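PDB 4Q6J: Lmo0131 protein from Listeria monocytogenes, which is of unproven function but, as an EAL-domain protein, may hydrolyse cyclic di-GMP. Local coordinates for residues I50-P53 and I54-F57; Q70-V73 and A74-I78; I137-K140 and N141-I145. All coordinates share one frame; numbering follows the deposited sequence.

Overall arrangement
The three contacts are local ones, each made by side chains a few residues apart, and they follow one another along a TIM-barrel-like EAL domain. Interaction 1 starts helix 53-62 after the short strand 50-51; interaction 2 lies in the next helix, 66-83, with its centre about 17 Å from that of interaction 1 and nearest atoms about 8 Å apart. Interaction 3 belongs to helix 136-146, about 19 Å from interaction 2 and 29 Å from interaction 1, centre to centre. Helix 102-115 links the last two, since its side chains touch both. Small molecules, probably from crystallisation, lie at interaction 2 (ethanediol) and near Ile137 (acetic acid).

Interaction 1: I50-P53 and I54-F57; sequences ILAP and IDFF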
ATOM      1  N   ILE B  50     -18.591 -11.223 -21.371  1.00 28.13           N
ATOM      2  CA  ILE B  50     -18.688 -11.530 -19.940  1.00 17.40           C
ATOM      3  C   ILE B  50     -17.337 -11.246 -19.301  1.00 23.07           C
ATOM      4  O   ILE B  50     -16.320 -11.812 -19.704  1.00 35.75           O
ATOM      5  CB  ILE B  50     -19.146 -13.000 -19.666  1.00 21.67           C
ATOM      6  CG1 ILE B  50     -20.418 -13.295 -20.449  1.00 21.22           C
ATOM      7  CG2 ILE B  50     -19.445 -13.217 -18.192  1.00 23.02           C
ATOM      8  CD1 ILE B  50     -21.117 -14.514 -20.058  1.00 23.72           C
ATOM      9  N   LEU B  51     -17.329 -10.356 -18.315  1.00 22.36           N
ATOM     10  CA  LEU B  51     -16.105  -9.881 -17.675  1.00 25.37           C
ATOM     11  C   LEU B  51     -15.884 -10.475 -16.288  1.00 25.27           C
ATOM     12  O   LEU B  51     -16.837 -10.715 -15.551  1.00 26.87           O
ATOM     13  CB  LEU B  51     -16.137  -8.348 -17.561  1.00 27.55           C
ATOM     14  CG  LEU B  51     -15.320  -7.447 -18.510  1.00 28.25           C
ATOM     15  CD1 LEU B  51     -15.417  -7.898 -19.932  1.00 27.21           C
ATOM     16  CD2 LEU B  51     -15.757  -6.008 -18.401  1.00 17.46           C
ATOM     17  N   ALA B  52     -14.606 -10.700 -15.973  1.00 28.49           N
ATOM     18  CA  ALA B  52     -14.100 -11.109 -14.660  1.00 31.19           C
ATOM     19  C   ALA B  52     -13.798  -9.878 -13.774  1.00 27.39           C
ATOM     20  O   ALA B  52     -13.479  -8.819 -14.299  1.00 22.56           O
ATOM     21  CB  ALA B  52     -12.850 -11.951 -14.856  1.00 30.37           C
ATOM     22  N   PRO B  53     -13.902 -10.009 -12.434  1.00 31.41           N
ATOM     23  CA  PRO B  53     -13.810  -8.899 -11.465  1.00 22.07           C
ATOM     24  C   PRO B  53     -12.582  -7.993 -11.587  1.00 22.16           C
ATOM     25  O   PRO B  53     -12.632  -6.816 -11.254  1.00 25.42           O
ATOM     26  CB  PRO B  53     -13.748  -9.627 -10.135  1.00 27.69           C
ATOM     27  CG  PRO B  53     -14.399 -10.870 -10.366  1.00 22.32           C
ATOM     28  CD  PRO B  53     -14.092 -11.287 -11.736  1.00 27.71           C
ATOM     29  N   ILE B  54     -11.484  -8.558 -12.055  1.00 24.22           N
ATOM     30  CA  ILE B  54     -10.243  -7.819 -12.236  1.00 26.23           C
ATOM     31  C   ILE B  54     -10.383  -6.691 -13.260  1.00 26.67           C
ATOM     32  O   ILE B  54      -9.746  -5.643 -13.149  1.00 25.80           O
ATOM     33  CB  ILE B  54      -9.086  -8.781 -12.618  1.00 23.12           C
ATOM     34  CG1 ILE B  54      -7.762  -8.025 -12.740  1.00 44.42           C
ATOM     35  CG2 ILE B  54      -9.418  -9.599 -13.861  1.00 28.99           C
ATOM     36  CD1 ILE B  54      -6.720  -8.470 -11.708  1.00 48.85           C
ATOM     37  N   ASP B  55     -11.236  -6.906 -14.251  1.00 27.97           N
ATOM     38  CA  ASP B  55     -11.517  -5.892 -15.246  1.00 27.43           C
ATOM     39  C   ASP B  55     -12.473  -4.796 -14.754  1.00 28.99           C
ATOM     40  O   ASP B  55     -12.133  -3.612 -14.789  1.00 34.86           O
ATOM     41  CB  ASP B  55     -12.029  -6.567 -16.493  1.00 27.75           C
ATOM     42  CG  ASP B  55     -11.137  -7.692 -16.921  1.00 45.02           C
ATOM     43  OD1 ASP B  55      -9.923  -7.446 -17.082  1.00 60.28           O
ATOM     44  OD2 ASP B  55     -11.638  -8.822 -17.069  1.00 48.33           O
ATOM     45  N   PHE B  56     -13.641  -5.198 -14.255  1.00 26.09           N
ATOM     46  CA  PHE B  56     -14.691  -4.248 -13.882  1.00 26.82           C
ATOM     47  C   PHE B  56     -14.657  -3.706 -12.443  1.00 28.54           C
ATOM     48  O   PHE B  56     -15.518  -2.915 -12.083  1.00 27.47           O
ATOM     49  CB  PHE B  56     -16.096  -4.780 -14.247  1.00 23.92           C
ATOM     50  CG  PHE B  56     -16.535  -6.008 -13.466  1.00 26.79           C
ATOM     51  CD1 PHE B  56     -16.239  -7.288 -13.914  1.00 27.05           C
ATOM     52  CD2 PHE B  56     -17.281  -5.883 -12.304  1.00 27.37           C
ATOM     53  CE1 PHE B  56     -16.665  -8.409 -13.199  1.00 27.23           C
ATOM     54  CE2 PHE B  56     -17.703  -7.002 -11.601  1.00 21.47           C
ATOM     55  CZ  PHE B  56     -17.389  -8.253 -12.038  1.00 21.06           C
ATOM     56  N   PHE B  57     -13.626  -4.012 -11.670  0.67 43.31           N
ATOM     57  CA  PHE B  57     -13.607  -3.564 -10.278  0.91 36.13           C
ATOM     58  C   PHE B  57     -13.709  -2.027 -10.192  0.86 41.01           C
ATOM     59  O   PHE B  57     -14.422  -1.497  -9.347  0.69 38.05           O
ATOM     60  CB  PHE B  57     -12.353  -4.127  -9.522  0.89 36.54           C
ATOM     61  CG  PHE B  57     -11.689  -3.148  -8.578  0.68 37.42           C
ATOM     62  CD1 PHE B  57     -12.151  -2.987  -7.289  0.68 44.52           C
ATOM     63  CD2 PHE B  57     -10.723  -2.286  -9.047  0.90 27.76           C
ATOM     64  CE1 PHE B  57     -11.593  -2.042  -6.459  0.79 39.62           C
ATOM     65  CE2 PHE B  57     -10.173  -1.341  -8.225  0.83 30.76           C
ATOM     66  CZ  PHE B  57     -10.604  -1.217  -6.928  0.89 31.77           C
TER
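Pro53 and Phe56 pack side by side in the first turn of helix 53-62, where strand 50-51 gives way to helix through Ala52 at the N-cap position. The proline CA sits over one face of the Phe56 ring, 3.8 Å from its centroid, in a CH-pi contact. With chi1 at 66°, the phenylalanine swings CG between its own backbone N and carbonyl carbon, and this turns the ring back along the chain instead of out from the helix. The tight side is the Phe56 ring on the Ala52-Pro53 link, with Phe56 CE1 3.3 Å from Pro53 N. Leu51 CB adds to it, 3.8 Å from Phe56 CD1. Proline suits the first turn because its ring already fixes phi and no N-H is needed there. The small side chain of Ala52 adds no capping group, and its backbone O accepts the N-H of Asp55, Ala52 O to Asp55 N at 2.9 Å.

The other side is looser. Ile54 and Phe57 are exposed; Ile54 CG2 meets Ala52 CB loosely, at 4.3 Å, and the end of the isoleucine leads away. Asp55 stands between the two sides: its CB lies 4.0 Å from Leu51 CG, while Asp55 OD2 lies alongside Ala52, 4.0 Å from its CB. At the subunit interface Ile54 packs on Ile54 of the second subunit, and the Asp55 carboxylates of both copies come close.

Leu51 joins strand 35-45 by backbone hydrogen bonding to Leu44, and Pro53 touches Val42 and Arg43 of that strand; the helix thus starts beside strand 35-45, the partner of strand 50-51.

Interaction 2: Q70-V73 and A74-I78; sequences QDFV and AETAI. With EDO (1,2-ethanediol), chain P.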
ATOM      1  N   GLN B  70     -22.065  -7.846  -3.845  1.00 14.33           N
ATOM      2  CA  GLN B  70     -21.954  -8.795  -2.724  1.00 15.30           C
ATOM      3  C   GLN B  70     -23.275  -9.482  -2.483  1.00 12.64           C
ATOM      4  O   GLN B  70     -23.324 -10.683  -2.344  1.00 14.49           O
ATOM      5  CB  GLN B  70     -21.504  -8.120  -1.410  1.00 19.44           C
ATOM      6  CG  GLN B  70     -20.080  -7.691  -1.357  1.00 24.37           C
ATOM      7  CD  GLN B  70     -19.075  -8.785  -1.697  1.00 17.12           C
ATOM      8  OE1 GLN B  70     -19.216  -9.957  -1.321  1.00 15.10           O
ATOM      9  NE2 GLN B  70     -18.052  -8.396  -2.428  1.00 15.89           N
ATOM     10  N   ASP B  71     -24.345  -8.685  -2.438  1.00 14.94           N
ATOM     11  CA  ASP B  71     -25.676  -9.196  -2.190  1.00 13.72           C
ATOM     12  C   ASP B  71     -26.022 -10.233  -3.261  1.00 13.52           C
ATOM     13  O   ASP B  71     -26.475 -11.334  -2.951  1.00 15.42           O
ATOM     14  CB  ASP B  71     -26.703  -8.044  -2.155  1.00 15.82           C
ATOM     15  CG  ASP B  71     -26.658  -7.205  -0.851  1.00 14.41           C
ATOM     16  OD1 ASP B  71     -25.902  -7.499   0.096  1.00 14.01           O
ATOM     17  OD2 ASP B  71     -27.414  -6.216  -0.770  1.00 18.11           O
ATOM     18  N   PHE B  72     -25.771  -9.883  -4.521  1.00 15.18           N
ATOM     19  CA  PHE B  72     -25.971 -10.801  -5.636  1.00 12.83           C
ATOM     20  C   PHE B  72     -25.231 -12.118  -5.380  1.00 15.77           C
ATOM     21  O   PHE B  72     -25.816 -13.199  -5.435  1.00 13.88           O
ATOM     22  CB  PHE B  72     -25.486 -10.188  -6.973  1.00 15.00           C
ATOM     23  CG  PHE B  72     -25.444 -11.198  -8.114  1.00 18.52           C
ATOM     24  CD1 PHE B  72     -26.543 -11.401  -8.929  1.00 14.49           C
ATOM     25  CD2 PHE B  72     -24.324 -11.983  -8.334  1.00 15.24           C
ATOM     26  CE1 PHE B  72     -26.496 -12.352  -9.945  1.00 16.77           C
ATOM     27  CE2 PHE B  72     -24.290 -12.923  -9.324  1.00 15.70           C
ATOM     28  CZ  PHE B  72     -25.358 -13.114 -10.121  1.00 18.97           C
ATOM     29  N   VAL B  73     -23.929 -12.005  -5.118  1.00 14.28           N
ATOM     30  CA  VAL B  73     -23.067 -13.154  -4.874  1.00 14.64           C
ATOM     31  C   VAL B  73     -23.627 -14.023  -3.742  1.00 14.12           C
ATOM     32  O   VAL B  73     -23.745 -15.217  -3.894  1.00 12.94           O
ATOM     33  CB  VAL B  73     -21.618 -12.679  -4.592  1.00 17.14           C
ATOM     34  CG1 VAL B  73     -20.754 -13.771  -4.050  1.00 15.99           C
ATOM     35  CG2 VAL B  73     -21.033 -12.104  -5.867  1.00 11.53           C
ATOM     36  N   ALA B  74     -24.013 -13.420  -2.629  1.00 11.20           N
ATOM     37  CA  ALA B  74     -24.498 -14.215  -1.522  1.00 12.30           C
ATOM     38  C   ALA B  74     -25.845 -14.871  -1.802  1.00 12.16           C
ATOM     39  O   ALA B  74     -26.055 -16.043  -1.490  1.00 13.45           O
ATOM     40  CB  ALA B  74     -24.562 -13.396  -0.288  1.00 15.50           C
ATOM     41  N   GLU B  75     -26.767 -14.123  -2.382  1.00 11.18           N
ATOM     42  CA  GLU B  75     -28.078 -14.689  -2.641  1.00 15.74           C
ATOM     43  C   GLU B  75     -28.081 -15.789  -3.699  1.00 12.85           C
ATOM     44  O   GLU B  75     -28.740 -16.811  -3.541  1.00 13.59           O
ATOM     45  CB  GLU B  75     -29.049 -13.577  -2.986  1.00 20.96           C
ATOM     46  CG  GLU B  75     -29.022 -12.577  -1.888  1.00 24.44           C
ATOM     47  CD  GLU B  75     -29.996 -11.438  -2.056  1.00 42.09           C
ATOM     48  OE1 GLU B  75     -30.885 -11.521  -2.942  1.00 47.04           O
ATOM     49  OE2 GLU B  75     -29.865 -10.458  -1.282  1.00 41.34           O
ATOM     50  N   THR B  76     -27.346 -15.558  -4.774  1.00 12.09           N
ATOM     51  CA  THR B  76     -27.180 -16.545  -5.817  1.00 14.01           C
ATOM     52  C   THR B  76     -26.534 -17.808  -5.254  1.00 12.56           C
ATOM     53  O   THR B  76     -26.970 -18.914  -5.556  1.00 16.44           O
ATOM     54  CB  THR B  76     -26.296 -15.999  -6.926  1.00 13.00           C
ATOM     55  OG1 THR B  76     -26.870 -14.795  -7.381  1.00 14.30           O
ATOM     56  CG2 THR B  76     -26.196 -16.964  -8.073  1.00 12.70           C
ATOM     57  N   ALA B  77     -25.511 -17.641  -4.421  1.00 12.15           N
ATOM     58  CA  ALA B  77     -24.817 -18.794  -3.842  1.00 12.80           C
ATOM     59  C   ALA B  77     -25.742 -19.580  -2.915  1.00 11.51           C
ATOM     60  O   ALA B  77     -25.773 -20.803  -2.946  1.00 12.68           O
ATOM     61  CB  ALA B  77     -23.569 -18.374  -3.093  1.00  9.54           C
ATOM     62  N   ILE B  78     -26.493 -18.878  -2.091  1.00 14.10           N
ATOM     63  CA  ILE B  78     -27.386 -19.547  -1.162  1.00 13.22           C
ATOM     64  C   ILE B  78     -28.448 -20.373  -1.895  1.00 15.94           C
ATOM     65  O   ILE B  78     -28.737 -21.505  -1.531  1.00 16.05           O
ATOM     66  CB  ILE B  78     -28.008 -18.528  -0.206  1.00 11.25           C
ATOM     67  CG1 ILE B  78     -26.938 -18.099   0.797  1.00 14.04           C
ATOM     68  CG2 ILE B  78     -29.248 -19.091   0.455  1.00 10.37           C
ATOM     69  CD1 ILE B  78     -27.306 -16.933   1.647  1.00 13.72           C
TER
HETATM   70  C1  EDO P 305     -26.984 -11.562   1.581  1.00 35.65           C
HETATM   71  O1  EDO P 305     -27.705 -11.245   0.386  1.00 25.73           O
HETATM   72  C2  EDO P 305     -26.040 -10.442   2.043  1.00 33.97           C
HETATM   73  O2  EDO P 305     -25.236  -9.858   1.002  1.00 17.39           O
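Phe72 and Thr76 face each other one turn apart on helix 66-83, an outer helix of the TIM-barrel-like EAL fold. The aromatic side chain leaves the helix with CG anti to the backbone N (chi1 170°), which lays its ring alongside the next turn. Thr76 crosses it obliquely and holds OG1 3.4 Å above the ring plane, over its centre. The threonine hydroxyl does not point its proton at the ring, however: it donates to Phe72 O, approaching from above the carbonyl plane. That oxygen also accepts the backbone N-H of Thr76, Phe72 O to Thr76 N at 2.9 Å, so two donors from one residue grip it. Threonine suits the place because its hydroxyl folds back onto Phe72 O while the side chain still has a methyl; the side chain also touches Leu22 and Tyr24 of strand 20-29.

Val73 and Ala77 touch Ile92 of strand 89-95; small apolar side chains fit such a buried helix-sheet contact. On another side, Asp71 and Glu75 reach out in the same general direction, with Asp71 OD2 and Glu75 OE2 4.9 Å apart. Arg67, in a salt bridge with Asp71, probably eases the crowding of like charge. A 1,2-ethanediol, also hydrogen-bonded to Tyr104, lies beside this pair and over Ala74, and its O2 donates to Asp71 OD1 at 2.6 Å.

Interaction 3: I137-K140 and N141-I145; sequences IADK and NLRKI
An i to i+4 salt bridge on the surface of helix 136-146 joins Asp139 to Arg143, with Asp139 OD2 2.7 Å from Arg143 NH1. The contact is not a flat, two-pronged pairing: OD2 takes NH1 while Asp139 OD1 rides 3.2 Å above the guanidinium plane, over its centre, and the carboxylate and guanidinium planes are 57° apart. A chi1 of -174° swings the Asp139 carboxylate away from its own backbone N and on towards the next turn; Arg143 extends from CG to NE to reach it. Opposite charges suit this spacing, for one helical turn brings their ends together.

Lys140 and Lys144 also cross one turn apart, touching through their aliphatic parts, Lys140 CG to Lys144 CE at 3.8 Å. Lys140 NZ and Lys144 NZ stay 5.1 Å apart. On the buried side, Leu142 meets Ile126 of strand 122-127 and Pro171. Asn141 ND2 donates to Val99 O, at the end of helix 96-99, and its OD1 is hydrogen-bonded to Ser102 OG at the start of helix 102-115. Charged residues outside and apolar ones towards the strands make this an amphipathic helix, as is typical of the outer helices of a TIM barrel.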
ATOM      1  N   ILE B 137     -12.985  -7.108  15.731  1.00 22.22           N
ATOM      2  CA  ILE B 137     -14.345  -6.968  15.200  1.00 17.77           C
ATOM      3  C   ILE B 137     -14.595  -8.005  14.113  1.00 16.07           C
ATOM      4  O   ILE B 137     -15.616  -8.686  14.120  1.00 18.55           O
ATOM      5  CB  ILE B 137     -14.624  -5.586  14.591  1.00 22.61           C
ATOM      6  CG1 ILE B 137     -14.156  -4.482  15.531  1.00 39.06           C
ATOM      7  CG2 ILE B 137     -16.101  -5.416  14.332  1.00 15.04           C
ATOM      8  CD1 ILE B 137     -14.995  -4.359  16.766  1.00 35.53           C
ATOM      9  N   ALA B 138     -13.661  -8.124  13.180  1.00 16.46           N
ATOM     10  CA  ALA B 138     -13.746  -9.144  12.158  1.00 15.28           C
ATOM     11  C   ALA B 138     -13.912 -10.529  12.803  1.00 15.33           C
ATOM     12  O   ALA B 138     -14.766 -11.308  12.402  1.00 15.88           O
ATOM     13  CB  ALA B 138     -12.524  -9.094  11.315  1.00 15.94           C
ATOM     14  N   ASP B 139     -13.087 -10.816  13.806  1.00 14.95           N
ATOM     15  CA  ASP B 139     -13.099 -12.077  14.525  1.00 14.36           C
ATOM     16  C   ASP B 139     -14.500 -12.362  15.044  1.00 14.11           C
ATOM     17  O   ASP B 139     -15.060 -13.412  14.781  1.00 14.30           O
ATOM     18  CB  ASP B 139     -12.104 -11.972  15.671  1.00 19.98           C
ATOM     19  CG  ASP B 139     -11.911 -13.264  16.401  1.00 20.44           C
ATOM     20  OD1 ASP B 139     -12.316 -14.322  15.868  1.00 15.62           O
ATOM     21  OD2 ASP B 139     -11.331 -13.208  17.511  1.00 22.97           O
ATOM     22  N   LYS B 140     -15.078 -11.385  15.740  1.00 14.30           N
ATOM     23  CA  LYS B 140     -16.467 -11.467  16.222  1.00 21.96           C
ATOM     24  C   LYS B 140     -17.564 -11.634  15.160  1.00 12.12           C
ATOM     25  O   LYS B 140     -18.467 -12.427  15.329  1.00 14.61           O
ATOM     26  CB  LYS B 140     -16.782 -10.246  17.086  1.00 21.85           C
ATOM     27  CG  LYS B 140     -18.137 -10.308  17.776  1.00 33.30           C
ATOM     28  CD  LYS B 140     -18.107  -9.595  19.120  1.00 40.36           C
ATOM     29  CE  LYS B 140     -19.244 -10.071  20.031  1.00 50.69           C
ATOM     30  NZ  LYS B 140     -19.072 -11.470  20.566  1.00 50.97           N
ATOM     31  N   ASN B 141     -17.470 -10.865  14.085  1.00 15.90           N
ATOM     32  CA  ASN B 141     -18.350 -10.980  12.926  1.00 16.16           C
ATOM     33  C   ASN B 141     -18.389 -12.401  12.373  1.00 16.47           C
ATOM     34  O   ASN B 141     -19.455 -12.961  12.157  1.00 15.48           O
ATOM     35  CB  ASN B 141     -17.919  -9.996  11.826  1.00 14.03           C
ATOM     36  CG  ASN B 141     -18.324  -8.595  12.134  1.00 12.99           C
ATOM     37  OD1 ASN B 141     -19.137  -8.381  13.004  1.00 24.43           O
ATOM     38  ND2 ASN B 141     -17.770  -7.633  11.431  1.00 13.94           N
ATOM     39  N   LEU B 142     -17.199 -12.960  12.176  1.00 15.88           N
ATOM     40  CA  LEU B 142     -17.031 -14.306  11.686  1.00 13.34           C
ATOM     41  C   LEU B 142     -17.590 -15.296  12.679  1.00 12.45           C
ATOM     42  O   LEU B 142     -18.348 -16.171  12.300  1.00 17.66           O
ATOM     43  CB  LEU B 142     -15.558 -14.581  11.414  1.00 12.44           C
ATOM     44  CG  LEU B 142     -15.048 -13.754  10.240  1.00 14.79           C
ATOM     45  CD1 LEU B 142     -13.557 -13.794  10.150  1.00 14.18           C
ATOM     46  CD2 LEU B 142     -15.684 -14.256   8.971  1.00 16.02           C
ATOM     47  N   ARG B 143     -17.220 -15.164  13.941  1.00 14.04           N
ATOM     48  CA  ARG B 143     -17.633 -16.135  14.952  1.00 15.19           C
ATOM     49  C   ARG B 143     -19.145 -16.285  14.984  1.00 14.73           C
ATOM     50  O   ARG B 143     -19.640 -17.392  15.176  1.00 16.28           O
ATOM     51  CB  ARG B 143     -17.112 -15.788  16.358  1.00 13.51           C
ATOM     52  CG  ARG B 143     -15.581 -15.857  16.588  1.00 28.24           C
ATOM     53  CD  ARG B 143     -15.267 -15.954  18.102  1.00 33.71           C
ATOM     54  NE  ARG B 143     -13.984 -15.386  18.548  1.00 40.15           N
ATOM     55  CZ  ARG B 143     -12.812 -16.027  18.559  1.00 41.13           C
ATOM     56  NH1 ARG B 143     -11.728 -15.412  19.011  1.00 52.09           N
ATOM     57  NH2 ARG B 143     -12.712 -17.268  18.103  1.00 33.75           N
ATOM     58  N   LYS B 144     -19.874 -15.192  14.756  1.00 16.84           N
ATOM     59  CA  LYS B 144     -21.340 -15.223  14.762  1.00 15.61           C
ATOM     60  C   LYS B 144     -21.908 -15.977  13.601  1.00 15.72           C
ATOM     61  O   LYS B 144     -22.936 -16.642  13.725  1.00 17.78           O
ATOM     62  CB  LYS B 144     -21.927 -13.832  14.718  1.00 17.35           C
ATOM     63  CG  LYS B 144     -21.857 -13.143  16.038  1.00 24.96           C
ATOM     64  CD  LYS B 144     -22.166 -11.678  15.893  1.00 42.67           C
ATOM     65  CE  LYS B 144     -21.834 -10.947  17.180  1.00 38.25           C
ATOM     66  NZ  LYS B 144     -22.349  -9.572  17.161  1.00 36.75           N
ATOM     67  N   ILE B 145     -21.267 -15.862  12.449  0.55 13.26           N
ATOM     68  CA  ILE B 145     -21.747 -16.600  11.301  0.55 12.32           C
ATOM     69  C   ILE B 145     -21.301 -18.061  11.433  0.55 13.42           C
ATOM     70  O   ILE B 145     -22.037 -18.974  11.075  0.55 12.23           O
ATOM     71  CB  ILE B 145     -21.312 -15.961   9.969  0.55 14.56           C
ATOM     72  CG1 ILE B 145     -21.960 -14.584   9.819  0.55 12.67           C
ATOM     73  CG2 ILE B 145     -21.745 -16.805   8.795  0.55 18.31           C
ATOM     74  CD1 ILE B 145     -21.845 -14.006   8.453  0.55 10.33           C
TER